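PDB 1Y9W: acetyltransferase from Bacillus cereus, which probably transfers an acyl group, likely acetyl, rather than an amino-acyl group, to an acceptor that is not known, as a GNAT-family acetyltransferase. Local coordinates for residues L102-F107 and E111-H116. Sequence-based numbering, arbitrary orientation.
Sequences LDSFSF and EFYKKH
With chi1 -58°, Tyr113 holds CG anti to its own carbonyl carbon and sends its ring from helix 110-115 toward strand 99-105, where Leu102, whose CG sits between backbone N and carbonyl carbon (chi1 66°), raises both methyls to meet it. The pair spans the strand-turn-helix unit of the GNAT fold: helix 110-115 follows strand 99-105 after a short turn and packs on the mixed sheet. Evidence for a CH-pi contact is direct: Leu102 CD1 stands 3.9 Å from the Tyr113 ring centroid and 12° off the ring normal. The second methyl works nearer the rim, with Leu102 CD2 3.6 Å from Tyr113 CD1. Across the ring, on the opposite face, Phe112 CD2 of the same helix lies 3.6 Å above the plane, so the phenol is clamped between an aliphatic and an aromatic neighbour. Phe112 is itself covered by His116, whose ND1 donates to Phe112 O at 2.7 Å; the imidazole also reaches Ser82 of helix 80-94 through NE2. Leu69 and Ile66 of strand 63-71 touch Tyr113 and Leu102 respectively, placing the buried pair against the neighbouring strand. No hydrogen bond joins the two segments: near the plane of the Tyr113 ring, Ser104 OG meets the edge by simple contact, 3.6 Å from CE2.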
loop_
_atom_site.group_PDB
_atom_site.type_symbol
_atom_site.label_atom_id
_atom_site.label_comp_id
_atom_site.label_asym_id
_atom_site.label_seq_id
_atom_site.Cartn_x
_atom_site.Cartn_y
_atom_site.Cartn_z
ATOM N N LEU A 102 8.405 -1.093 -3.943
ATOM C CA LEU A 102 7.894 0.231 -4.273
ATOM C C LEU A 102 7.103 0.126 -5.576
ATOM O O LEU A 102 7.268 -0.821 -6.346
ATOM C CB LEU A 102 9.051 1.224 -4.440
ATOM C CG LEU A 102 10.014 1.013 -5.614
ATOM C CD1 LEU A 102 9.412 1.570 -6.891
ATOM C CD2 LEU A 102 11.323 1.724 -5.339
ATOM N N ASP A 103 6.212 1.077 -5.811
ATOM C CA ASP A 103 5.462 1.078 -7.054
ATOM C C ASP A 103 5.576 2.483 -7.599
ATOM O O ASP A 103 5.868 3.422 -6.855
ATOM C CB ASP A 103 3.994 0.695 -6.851
ATOM C CG ASP A 103 3.238 1.678 -5.986
ATOM O OD1 ASP A 103 3.071 1.393 -4.780
ATOM O OD2 ASP A 103 2.810 2.730 -6.515
ATOM N N SER A 104 5.368 2.620 -8.901
ATOM C CA SER A 104 5.475 3.913 -9.546
ATOM C C SER A 104 4.531 3.954 -10.743
ATOM O O SER A 104 4.537 3.050 -11.576
ATOM C CB SER A 104 6.922 4.123 -10.007
ATOM O OG SER A 104 7.136 5.431 -10.499
ATOM N N PHE A 105 3.708 4.992 -10.810
ATOM C CA PHE A 105 2.787 5.162 -11.919
ATOM C C PHE A 105 3.598 5.617 -13.125
ATOM O O PHE A 105 4.717 6.112 -12.979
ATOM C CB PHE A 105 1.728 6.203 -11.569
ATOM C CG PHE A 105 0.648 5.682 -10.670
ATOM C CD1 PHE A 105 -0.403 4.937 -11.188
ATOM C CD2 PHE A 105 0.687 5.916 -9.302
ATOM C CE1 PHE A 105 -1.406 4.429 -10.355
ATOM C CE2 PHE A 105 -0.308 5.412 -8.464
ATOM C CZ PHE A 105 -1.359 4.667 -8.994
ATOM N N SER A 106 3.037 5.434 -14.314
ATOM C CA SER A 106 3.694 5.828 -15.549
ATOM C C SER A 106 4.076 7.310 -15.540
ATOM O O SER A 106 5.068 7.707 -16.156
ATOM C CB SER A 106 2.779 5.524 -16.741
ATOM O OG SER A 106 1.452 5.962 -16.491
ATOM N N PHE A 107 3.306 8.135 -14.837
ATOM C CA PHE A 107 3.608 9.566 -14.796
ATOM C C PHE A 107 4.556 9.951 -13.652
ATOM O O PHE A 107 4.736 11.135 -13.364
ATOM C CB PHE A 107 2.298 10.366 -14.705
ATOM C CG PHE A 107 1.410 9.948 -13.572
ATOM C CD1 PHE A 107 1.659 10.385 -12.277
ATOM C CD2 PHE A 107 0.337 9.096 -13.797
ATOM C CE1 PHE A 107 0.853 9.976 -11.220
ATOM C CE2 PHE A 107 -0.480 8.679 -12.745
ATOM C CZ PHE A 107 -0.219 9.121 -11.453
ATOM N N GLU A 111 11.107 4.482 -15.011
ATOM C CA GLU A 111 12.395 4.109 -15.588
ATOM C C GLU A 111 13.520 4.561 -14.656
ATOM O O GLU A 111 14.649 4.103 -14.766
ATOM C CB GLU A 111 12.573 4.713 -16.994
ATOM C CG GLU A 111 12.592 6.234 -17.087
ATOM C CD GLU A 111 11.280 6.882 -16.665
ATOM O OE1 GLU A 111 10.203 6.396 -17.070
ATOM O OE2 GLU A 111 11.331 7.894 -15.935
ATOM N N PHE A 112 13.205 5.457 -13.730
ATOM C CA PHE A 112 14.200 5.912 -12.776
ATOM C C PHE A 112 14.600 4.708 -11.933
ATOM O O PHE A 112 15.780 4.425 -11.747
ATOM C CB PHE A 112 13.614 6.991 -11.864
ATOM C CG PHE A 112 14.496 7.348 -10.701
ATOM C CD1 PHE A 112 15.584 8.200 -10.867
ATOM C CD2 PHE A 112 14.242 6.821 -9.432
ATOM C CE1 PHE A 112 16.405 8.524 -9.782
ATOM C CE2 PHE A 112 15.054 7.138 -8.344
ATOM C CZ PHE A 112 16.137 7.992 -8.520
ATOM N N TYR A 113 13.596 4.002 -11.425
ATOM C CA TYR A 113 13.813 2.827 -10.587
ATOM C C TYR A 113 14.366 1.647 -11.375
ATOM O O TYR A 113 15.161 0.863 -10.857
ATOM C CB TYR A 113 12.498 2.441 -9.918
ATOM C CG TYR A 113 11.931 3.567 -9.093
ATOM C CD1 TYR A 113 12.511 3.924 -7.880
ATOM C CD2 TYR A 113 10.838 4.297 -9.541
ATOM C CE1 TYR A 113 12.011 4.983 -7.133
ATOM C CE2 TYR A 113 10.331 5.354 -8.804
ATOM C CZ TYR A 113 10.917 5.693 -7.599
ATOM O OH TYR A 113 10.390 6.726 -6.846
ATOM N N LYS A 114 13.930 1.533 -12.624
ATOM C CA LYS A 114 14.369 0.472 -13.516
ATOM C C LYS A 114 15.874 0.650 -13.710
ATOM O O LYS A 114 16.643 -0.308 -13.698
ATOM C CB LYS A 114 13.625 0.611 -14.853
ATOM C CG LYS A 114 13.645 -0.609 -15.765
ATOM C CD LYS A 114 14.979 -0.768 -16.449
ATOM C CE LYS A 114 14.962 -1.919 -17.443
ATOM N NZ LYS A 114 16.287 -2.044 -18.138
ATOM N N LYS A 115 16.276 1.903 -13.867
ATOM C CA LYS A 115 17.671 2.276 -14.070
ATOM C C LYS A 115 18.488 2.047 -12.799
ATOM O O LYS A 115 19.712 1.966 -12.842
ATOM C CB LYS A 115 17.731 3.750 -14.489
ATOM C CG LYS A 115 19.113 4.320 -14.633
ATOM C CD LYS A 115 19.056 5.832 -14.794
ATOM C CE LYS A 115 20.464 6.440 -14.918
ATOM N NZ LYS A 115 21.304 6.291 -13.682
ATOM N N HIS A 116 17.811 1.929 -11.662
ATOM C CA HIS A 116 18.504 1.717 -10.405
ATOM C C HIS A 116 18.453 0.305 -9.864
ATOM O O HIS A 116 18.492 0.107 -8.653
ATOM C CB HIS A 116 17.992 2.690 -9.346
ATOM C CG HIS A 116 18.545 4.073 -9.493
ATOM N ND1 HIS A 116 18.147 4.930 -10.496
ATOM C CD2 HIS A 116 19.517 4.721 -8.808
ATOM C CE1 HIS A 116 18.853 6.046 -10.425
ATOM N NE2 HIS A 116 19.692 5.943 -9.409
#